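Local coordinates for protein pyridoxine 4-oxidase (Mesorhizobium loti, PDB 4HA6) that probably oxidises the 4-hydroxymethyl group of pyridoxine to the aldehyde with oxygen, using FAD as cofactor, as a GMC-family flavoenzyme, at residues L141-P146 with P182-R188; Y92-P97 with H172-M177; G67-H73 with A438-I442. All coordinates share one frame; numbering follows the deposited sequence.

Contact 1 of 3, residues L141-P146 with P182-R188; sequences LPIHLP and PNSLNIR
A chi1 of -63°, with CG anti to the carbonyl carbon, brings the Asn186 amide to Pro142, where ND2 meets O. Arg188 sets out with CG anti to the backbone N, then bends at chi2 and chi3, which lays the guanidinium against the Pro142 ring, Pro142 CB over the centre of one face and 3.7 Å from Arg188 CZ. The amide bond, Asn186 ND2 to Pro142 O at 3.0 Å, is moderately bent, with the donor tilted 25° from the carbonyl plane. Ile143 CD1 lies 3.3 Å from the same ND2, while CD1 and CD2 of Leu141 both lie against the Asn186 amide. In the middle the backbones form one antiparallel bridge: His144 N donates to Leu185 O (2.7 Å), and Leu185 N returns the bond to His144 O (2.9 Å). Outward ends have other mates, Arg188 a salt bridge with Asp126 and His144 NE2 a hydrogen bond with Glu149. Toward the far end Pro146 CD presses on Asn183 O at 3.3 Å; a proline has no N-H to offer that carbonyl. This chemistry probably helps to limit the pairing to the one bridge, since Pro142 O takes the Asn186 amide instead.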
loop_
_atom_site.group_PDB
_atom_site.type_symbol
_atom_site.label_atom_id
_atom_site.label_comp_id
_atom_site.label_asym_id
_atom_site.label_seq_id
_atom_site.Cartn_x
_atom_site.Cartn_y
_atom_site.Cartn_z
ATOM N N LEU A 141 0.412 17.105 2.981
ATOM C CA LEU A 141 0.846 16.244 1.876
ATOM C C LEU A 141 0.507 16.879 0.537
ATOM O O LEU A 141 -0.673 16.933 0.168
ATOM C CB LEU A 141 0.109 14.891 1.932
ATOM C CG LEU A 141 0.814 13.559 1.639
ATOM C CD1 LEU A 141 -0.138 12.535 1.005
ATOM C CD2 LEU A 141 2.093 13.710 0.836
ATOM N N PRO A 142 1.531 17.341 -0.206
ATOM C CA PRO A 142 1.283 17.885 -1.547
ATOM C C PRO A 142 0.731 16.812 -2.477
ATOM O O PRO A 142 1.250 15.690 -2.514
ATOM C CB PRO A 142 2.680 18.300 -2.027
ATOM C CG PRO A 142 3.472 18.496 -0.779
ATOM C CD PRO A 142 2.945 17.472 0.192
ATOM N N ILE A 143 -0.324 17.151 -3.210
ATOM C CA ILE A 143 -0.813 16.291 -4.278
ATOM C C ILE A 143 -0.587 17.028 -5.600
ATOM O O ILE A 143 -1.083 18.143 -5.793
ATOM C CB ILE A 143 -2.326 15.963 -4.140
ATOM C CG1 ILE A 143 -2.718 15.662 -2.684
ATOM C CG2 ILE A 143 -2.724 14.829 -5.112
ATOM C CD1 ILE A 143 -1.847 14.594 -1.993
ATOM N N HIS A 144 0.153 16.407 -6.512
ATOM C CA HIS A 144 0.470 17.045 -7.791
ATOM C C HIS A 144 -0.351 16.416 -8.910
ATOM O O HIS A 144 -0.481 15.187 -8.975
ATOM C CB HIS A 144 1.974 16.898 -8.059
ATOM C CG HIS A 144 2.420 17.361 -9.414
ATOM N ND1 HIS A 144 1.987 18.539 -9.989
ATOM C CD2 HIS A 144 3.295 16.812 -10.293
ATOM C CE1 HIS A 144 2.567 18.688 -11.169
ATOM N NE2 HIS A 144 3.366 17.655 -11.377
ATOM N N LEU A 145 -0.915 17.261 -9.772
ATOM C CA LEU A 145 -1.645 16.808 -10.955
ATOM C C LEU A 145 -0.769 17.067 -12.178
ATOM O O LEU A 145 -0.688 18.198 -12.654
ATOM C CB LEU A 145 -2.966 17.578 -11.112
ATOM C CG LEU A 145 -4.069 17.419 -10.055
ATOM C CD1 LEU A 145 -5.315 18.237 -10.399
ATOM C CD2 LEU A 145 -4.435 15.962 -9.866
ATOM N N PRO A 146 -0.100 16.021 -12.685
ATOM C CA PRO A 146 0.823 16.248 -13.800
ATOM C C PRO A 146 0.066 16.594 -15.077
ATOM O O PRO A 146 -1.016 16.052 -15.304
ATOM C CB PRO A 146 1.518 14.889 -13.956
ATOM C CG PRO A 146 1.322 14.186 -12.622
ATOM C CD PRO A 146 -0.063 14.627 -12.213
ATOM N N PRO A 182 -3.719 11.160 -15.940
ATOM C CA PRO A 182 -2.416 10.904 -15.316
ATOM C C PRO A 182 -2.624 10.647 -13.826
ATOM O O PRO A 182 -3.512 11.270 -13.233
ATOM C CB PRO A 182 -1.667 12.236 -15.492
ATOM C CG PRO A 182 -2.373 12.950 -16.605
ATOM C CD PRO A 182 -3.814 12.511 -16.525
ATOM N N ASN A 183 -1.835 9.756 -13.230
ATOM C CA ASN A 183 -1.895 9.551 -11.787
ATOM C C ASN A 183 -1.531 10.821 -11.040
ATOM O O ASN A 183 -0.582 11.507 -11.414
ATOM C CB ASN A 183 -0.924 8.448 -11.357
ATOM C CG ASN A 183 -1.170 7.138 -12.080
ATOM O OD1 ASN A 183 -2.287 6.858 -12.496
ATOM N ND2 ASN A 183 -0.120 6.334 -12.238
ATOM N N SER A 184 -2.283 11.141 -9.990
ATOM C CA SER A 184 -1.862 12.178 -9.056
ATOM C C SER A 184 -0.655 11.651 -8.295
ATOM O O SER A 184 -0.564 10.442 -8.051
ATOM C CB SER A 184 -2.993 12.533 -8.089
ATOM O OG SER A 184 -4.148 12.988 -8.798
ATOM N N LEU A 185 0.267 12.544 -7.929
ATOM C CA LEU A 185 1.546 12.136 -7.335
ATOM C C LEU A 185 1.932 12.977 -6.117
ATOM O O LEU A 185 1.636 14.178 -6.067
ATOM C CB LEU A 185 2.665 12.235 -8.367
ATOM C CG LEU A 185 2.585 11.366 -9.618
ATOM C CD1 LEU A 185 3.634 11.801 -10.615
ATOM C CD2 LEU A 185 2.788 9.916 -9.251
ATOM N N ASN A 186 2.594 12.355 -5.141
ATOM C CA ASN A 186 3.138 13.114 -4.014
ATOM C C ASN A 186 4.516 13.629 -4.372
ATOM O O ASN A 186 5.531 13.052 -3.960
ATOM C CB ASN A 186 3.218 12.284 -2.728
ATOM C CG ASN A 186 1.857 11.820 -2.232
ATOM O OD1 ASN A 186 1.723 10.696 -1.740
ATOM N ND2 ASN A 186 0.842 12.684 -2.348
ATOM N N ILE A 187 4.533 14.705 -5.156
ATOM C CA ILE A 187 5.759 15.350 -5.626
ATOM C C ILE A 187 5.569 16.856 -5.460
ATOM O O ILE A 187 4.467 17.376 -5.665
ATOM C CB ILE A 187 6.043 15.014 -7.119
ATOM C CG1 ILE A 187 6.248 13.510 -7.319
ATOM C CG2 ILE A 187 7.268 15.760 -7.638
ATOM C CD1 ILE A 187 6.581 13.112 -8.761
ATOM N N ARG A 188 6.625 17.548 -5.042
ATOM C CA ARG A 188 6.632 19.007 -4.985
ATOM C C ARG A 188 8.017 19.501 -5.393
ATOM O O ARG A 188 9.029 19.040 -4.848
ATOM C CB ARG A 188 6.271 19.522 -3.584
ATOM C CG ARG A 188 6.493 21.027 -3.413
ATOM C CD ARG A 188 5.390 21.677 -2.583
ATOM N NE ARG A 188 4.099 21.628 -3.269
ATOM C CZ ARG A 188 2.928 21.883 -2.688
ATOM N NH1 ARG A 188 2.872 22.211 -1.402
ATOM N NH2 ARG A 188 1.805 21.804 -3.391
#

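Contact 2 of 3, residues Y92-P97 with H172-M177; sequences YMRGHP and HNSGEM
This is a buried, water-laced contact between two irregular loops, the one leading into helix 97-107 and the one between helix 152-163 and strand 187-188, and Asn173 is its main link. Its amide works in both directions. ND2 gives a nearly straight bond (170°) to Tyr92 O at 3.1 Å; Tyr92 O lies in the amide plane of Asn173, while ND2 stands 44° above the carbonyl plane of Tyr92. OD1 takes Arg94 N at 2.7 Å. One side chain thus reads the carbonyl and N-H on either side of Met93. ND2 also sits at the edge of the Tyr92 ring, and the extended Arg94 chain passes Asn173 with CD 3.4 Å from Asn173 O before its guanidinium reaches Glu125, which also binds Tyr92 OH. One water joins Gly95 O, His172 O and Gly175 N; another accepts from Gly95 N and donates to Asn173 OD1. Met177, CG anti to the backbone N and the chain extended beyond, reaches in with SD 3.7 Å from Gly95 C, and Pro97 CD rests on Gly175 O at 3.3 Å. His96 is the N-cap of helix 97-107, its ND1 bonded to Ser98 N. The side chain of Met93 comes within about 4 Å of the bound pyridoxamine, nearest atoms, which places the 92-97 loop beside the ligand pocket, probably the substrate site of this GMC oxidoreductase.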
loop_
_atom_site.group_PDB
_atom_site.type_symbol
_atom_site.label_atom_id
_atom_site.label_comp_id
_atom_site.label_asym_id
_atom_site.label_seq_id
_atom_site.Cartn_x
_atom_site.Cartn_y
_atom_site.Cartn_z
ATOM N N TYR A 92 -0.946 8.722 -5.661
ATOM C CA TYR A 92 -1.941 9.048 -4.634
ATOM C C TYR A 92 -3.354 8.751 -5.149
ATOM O O TYR A 92 -3.873 9.466 -6.023
ATOM C CB TYR A 92 -1.833 10.517 -4.225
ATOM C CG TYR A 92 -2.720 10.903 -3.057
ATOM C CD1 TYR A 92 -2.334 10.636 -1.741
ATOM C CD2 TYR A 92 -3.941 11.538 -3.271
ATOM C CE1 TYR A 92 -3.145 11.000 -0.663
ATOM C CE2 TYR A 92 -4.760 11.906 -2.202
ATOM C CZ TYR A 92 -4.361 11.629 -0.909
ATOM O OH TYR A 92 -5.188 11.990 0.129
ATOM N N MET A 93 -3.960 7.690 -4.617
ATOM C CA MET A 93 -5.316 7.290 -4.985
ATOM C C MET A 93 -6.108 7.053 -3.704
ATOM O O MET A 93 -5.801 6.117 -2.969
ATOM C CB MET A 93 -5.287 5.970 -5.782
ATOM C CG MET A 93 -4.800 6.072 -7.230
ATOM S SD MET A 93 -3.006 6.272 -7.433
ATOM C CE MET A 93 -2.837 5.592 -9.094
ATOM N N ARG A 94 -7.123 7.871 -3.431
ATOM C CA ARG A 94 -7.943 7.660 -2.234
ATOM C C ARG A 94 -8.599 6.280 -2.255
ATOM O O ARG A 94 -8.633 5.572 -1.250
ATOM C CB ARG A 94 -9.051 8.714 -2.130
ATOM C CG ARG A 94 -8.594 10.136 -1.893
ATOM C CD ARG A 94 -9.820 11.057 -1.953
ATOM N NE ARG A 94 -9.487 12.416 -1.535
ATOM C CZ ARG A 94 -10.354 13.424 -1.507
ATOM N NH1 ARG A 94 -11.619 13.233 -1.877
ATOM N NH2 ARG A 94 -9.956 14.624 -1.116
ATOM N N GLY A 95 -9.106 5.894 -3.421
ATOM C CA GLY A 95 -9.939 4.714 -3.519
ATOM C C GLY A 95 -11.307 5.178 -3.986
ATOM O O GLY A 95 -11.515 6.380 -4.179
ATOM N N HIS A 96 -12.230 4.236 -4.177
ATOM C CA HIS A 96 -13.586 4.538 -4.631
ATOM C C HIS A 96 -14.540 4.429 -3.449
ATOM O O HIS A 96 -14.355 3.559 -2.599
ATOM C CB HIS A 96 -13.983 3.534 -5.713
ATOM C CG HIS A 96 -15.346 3.765 -6.286
ATOM N ND1 HIS A 96 -16.480 3.178 -5.767
ATOM C CD2 HIS A 96 -15.758 4.521 -7.333
ATOM C CE1 HIS A 96 -17.531 3.552 -6.477
ATOM N NE2 HIS A 96 -17.121 4.375 -7.426
ATOM N N PRO A 97 -15.557 5.306 -3.381
ATOM C CA PRO A 97 -16.502 5.321 -2.250
ATOM C C PRO A 97 -17.040 3.941 -1.861
ATOM O O PRO A 97 -17.184 3.655 -0.663
ATOM C CB PRO A 97 -17.654 6.178 -2.779
ATOM C CG PRO A 97 -16.953 7.197 -3.664
ATOM C CD PRO A 97 -15.823 6.401 -4.339
ATOM N N HIS A 172 -7.774 10.689 -9.639
ATOM C CA HIS A 172 -8.687 9.591 -9.358
ATOM C C HIS A 172 -9.521 9.827 -8.117
ATOM O O HIS A 172 -10.191 8.912 -7.657
ATOM C CB HIS A 172 -7.888 8.301 -9.130
ATOM C CG HIS A 172 -7.222 7.785 -10.362
ATOM N ND1 HIS A 172 -5.857 7.851 -10.545
ATOM C CD2 HIS A 172 -7.731 7.213 -11.477
ATOM C CE1 HIS A 172 -5.555 7.334 -11.724
ATOM N NE2 HIS A 172 -6.672 6.938 -12.310
ATOM N N ASN A 173 -9.501 11.045 -7.587
ATOM C CA ASN A 173 -9.853 11.227 -6.183
ATOM C C ASN A 173 -11.152 11.974 -5.885
ATOM O O ASN A 173 -11.472 12.255 -4.722
ATOM C CB ASN A 173 -8.645 11.829 -5.451
ATOM C CG ASN A 173 -7.430 10.909 -5.534
ATOM O OD1 ASN A 173 -7.556 9.701 -5.314
ATOM N ND2 ASN A 173 -6.278 11.454 -5.920
ATOM N N SER A 174 -11.914 12.262 -6.934
ATOM C CA SER A 174 -13.123 13.048 -6.780
ATOM C C SER A 174 -14.284 12.225 -6.235
ATOM O O SER A 174 -15.326 12.780 -5.891
ATOM C CB SER A 174 -13.538 13.624 -8.123
ATOM O OG SER A 174 -14.207 12.630 -8.874
ATOM N N GLY A 175 -14.101 10.908 -6.128
ATOM C CA GLY A 175 -15.213 10.015 -5.847
ATOM C C GLY A 175 -15.561 9.243 -7.108
ATOM O O GLY A 175 -16.240 8.212 -7.054
ATOM N N GLU A 176 -15.100 9.760 -8.247
ATOM C CA GLU A 176 -15.183 9.057 -9.527
ATOM C C GLU A 176 -13.790 8.562 -9.896
ATOM O O GLU A 176 -12.873 9.367 -10.080
ATOM C CB GLU A 176 -15.715 9.984 -10.629
ATOM C CG GLU A 176 -15.849 9.302 -11.998
ATOM C CD GLU A 176 -16.509 10.185 -13.044
ATOM O OE1 GLU A 176 -16.672 9.728 -14.206
ATOM O OE2 GLU A 176 -16.856 11.340 -12.703
ATOM N N MET A 177 -13.629 7.247 -10.011
ATOM C CA MET A 177 -12.299 6.666 -10.192
ATOM C C MET A 177 -12.127 5.975 -11.557
ATOM O O MET A 177 -11.008 5.860 -12.078
ATOM C CB MET A 177 -11.994 5.726 -9.008
ATOM C CG MET A 177 -10.676 5.012 -9.071
ATOM S SD MET A 177 -10.252 4.397 -7.414
ATOM C CE MET A 177 -8.640 3.667 -7.737
HETATM O O HOH W 1 -4.626 9.581 -8.961
HETATM O O HOH W 2 -12.253 8.613 -6.018
HETATM O O HOH W 3 -8.491 6.878 -6.048
#

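Contact 3 of 3, residues G67-H73 with A438-I442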
loop_
_atom_site.group_PDB
_atom_site.type_symbol
_atom_site.label_atom_id
_atom_site.label_comp_id
_atom_site.label_asym_id
_atom_site.label_seq_id
_atom_site.Cartn_x
_atom_site.Cartn_y
_atom_site.Cartn_z
ATOM N N GLY A 67 -0.937 -20.592 -7.730
ATOM C CA GLY A 67 -1.732 -19.802 -8.657
ATOM C C GLY A 67 -0.901 -18.899 -9.557
ATOM O O GLY A 67 -1.436 -18.319 -10.507
ATOM N N THR A 68 0.396 -18.754 -9.268
ATOM C CA THR A 68 1.266 -17.992 -10.176
ATOM C C THR A 68 2.422 -18.857 -10.653
ATOM O O THR A 68 3.593 -18.485 -10.496
ATOM C CB THR A 68 1.820 -16.678 -9.541
ATOM O OG1 THR A 68 2.857 -16.996 -8.602
ATOM C CG2 THR A 68 0.711 -15.902 -8.843
ATOM N N ALA A 69 2.072 -20.011 -11.224
ATOM C CA ALA A 69 3.027 -20.942 -11.822
ATOM C C ALA A 69 4.110 -21.384 -10.844
ATOM O O ALA A 69 5.258 -21.608 -11.238
ATOM C CB ALA A 69 3.659 -20.334 -13.081
ATOM N N GLY A 70 3.748 -21.515 -9.571
ATOM C CA GLY A 70 4.709 -21.910 -8.553
ATOM C C GLY A 70 5.779 -20.877 -8.226
ATOM O O GLY A 70 6.726 -21.186 -7.491
ATOM N N ARG A 71 5.636 -19.655 -8.748
ATOM C CA ARG A 71 6.609 -18.592 -8.470
ATOM C C ARG A 71 6.507 -18.070 -7.033
ATOM O O ARG A 71 5.409 -17.905 -6.491
ATOM C CB ARG A 71 6.457 -17.436 -9.470
ATOM C CG ARG A 71 6.619 -17.867 -10.931
ATOM C CD ARG A 71 6.043 -16.851 -11.927
ATOM N NE ARG A 71 6.541 -15.503 -11.664
ATOM C CZ ARG A 71 5.766 -14.427 -11.551
ATOM N NH1 ARG A 71 4.450 -14.537 -11.703
ATOM N NH2 ARG A 71 6.304 -13.241 -11.293
ATOM N N ALA A 72 7.665 -17.835 -6.423
ATOM C CA ALA A 72 7.760 -17.141 -5.142
ATOM C C ALA A 72 8.014 -15.680 -5.471
ATOM O O ALA A 72 8.607 -15.367 -6.495
ATOM C CB ALA A 72 8.914 -17.711 -4.312
ATOM N N HIS A 73 7.581 -14.779 -4.607
ATOM C CA HIS A 73 7.624 -13.370 -4.942
ATOM C C HIS A 73 8.447 -12.581 -3.929
ATOM O O HIS A 73 8.507 -12.937 -2.750
ATOM C CB HIS A 73 6.201 -12.816 -4.972
ATOM C CG HIS A 73 5.332 -13.445 -6.014
ATOM N ND1 HIS A 73 4.959 -12.786 -7.165
ATOM C CD2 HIS A 73 4.755 -14.669 -6.080
ATOM C CE1 HIS A 73 4.198 -13.580 -7.900
ATOM N NE2 HIS A 73 4.054 -14.727 -7.261
ATOM N N ALA A 438 -0.418 -16.100 -15.015
ATOM C CA ALA A 438 0.233 -16.700 -13.845
ATOM C C ALA A 438 1.761 -16.501 -13.872
ATOM O O ALA A 438 2.406 -16.343 -12.826
ATOM C CB ALA A 438 -0.111 -18.196 -13.765
ATOM N N ARG A 439 2.328 -16.518 -15.075
ATOM C CA ARG A 439 3.761 -16.344 -15.252
ATOM C C ARG A 439 4.164 -14.876 -15.164
ATOM O O ARG A 439 5.310 -14.558 -14.788
ATOM C CB ARG A 439 4.200 -16.933 -16.604
ATOM C CG ARG A 439 4.473 -18.450 -16.589
ATOM C CD ARG A 439 4.293 -19.100 -17.978
ATOM N NE ARG A 439 4.918 -18.342 -19.065
ATOM C CZ ARG A 439 4.356 -18.111 -20.256
ATOM N NH1 ARG A 439 3.142 -18.571 -20.549
ATOM N NH2 ARG A 439 5.009 -17.406 -21.171
ATOM N N SER A 440 3.228 -13.981 -15.485
ATOM C CA SER A 440 3.541 -12.551 -15.627
ATOM C C SER A 440 3.229 -11.674 -14.404
ATOM O O SER A 440 3.844 -10.602 -14.223
ATOM C CB SER A 440 2.818 -11.982 -16.854
ATOM O OG SER A 440 1.426 -11.905 -16.620
ATOM N N VAL A 441 2.266 -12.084 -13.577
ATOM C CA VAL A 441 1.857 -11.217 -12.467
ATOM C C VAL A 441 2.988 -10.963 -11.455
ATOM O O VAL A 441 3.761 -11.873 -11.113
ATOM C CB VAL A 441 0.585 -11.735 -11.732
ATOM C CG1 VAL A 441 -0.670 -11.578 -12.617
ATOM C CG2 VAL A 441 0.752 -13.184 -11.275
ATOM N N ILE A 442 3.076 -9.722 -10.981
ATOM C CA ILE A 442 3.975 -9.372 -9.877
ATOM C C ILE A 442 3.172 -8.596 -8.835
ATOM O O ILE A 442 2.063 -8.148 -9.141
ATOM C CB ILE A 442 5.135 -8.490 -10.369
ATOM C CG1 ILE A 442 4.600 -7.278 -11.130
ATOM C CG2 ILE A 442 6.100 -9.290 -11.259
ATOM C CD1 ILE A 442 5.698 -6.432 -11.746
#
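A type I' beta turn, Thr68 to Arg71, closed by Arg71 N to Thr68 O at 2.9 Å, packs against the C-terminal end of helix 430-440 just where the chain turns into strand 441-443. Arg71 does most of the joining. Its chain bends at chi3 (51°), which turns the guanidinium edge toward Ala438 O, at the helix end, and Val441 O, at the start of the strand. NH1 donates to Ala438 O at 2.9 Å and to Val441 O at 2.8 Å, and NH2 adds a second bond to Val441 O at 2.9 Å, so two nitrogens grip one oxygen end-on. That oxygen is only 4° out of the guanidinium plane. Arg439 O instead lies above one face, offset toward the rim; it is held by the hydroxyls of Ser344 and Ser346. Arg71 NE forms a salt bridge with Glu345, which probably balances the charge set against these carbonyls. An alanine here would take away all three bonds and is likely to leave Val441 O without its two donors, Glu345 without this partner and the turn less firmly tied to the helix end. Beside the arginine, Thr68 CG2 meets Val441 CG2 at 3.6 Å. Thr68 OG1 is hydrogen-bonded to His73 NE2 at 2.9 Å, and the ring of His73 presents its edge to Val441 O. Around this junction, strand 293-302 pairs with strand 441-443 and packs on Val441 and Ile442, Tyr388 meets His73 edge-to-face, and the turn lies in the loop between strands 60-61 and 74-75.

How the contacts relate
Contacts 1 and 2 adjoin, their centres 14 Å apart: Ser184 O and Tyr92 N are 3.0 Å apart, a probable hydrogen bond, and Asn183 OD1 packs 3.4 Å from His172 CE1. Their segments alternate along the chain. Contact 3 stands well away, its centre 31 Å from contact 1 and 29 Å from contact 2, and it spans both of them in sequence by joining 67-73 to 438-442. The bound pyridoxamine relates all three. Between nearest atoms, the side chains of Asn183 and Met93 come within about 4 Å of it and that of Ile442 within about 5 Å, so the ligand is approached by contacts 1 and 2 and, separately, by the strand end of contact 3.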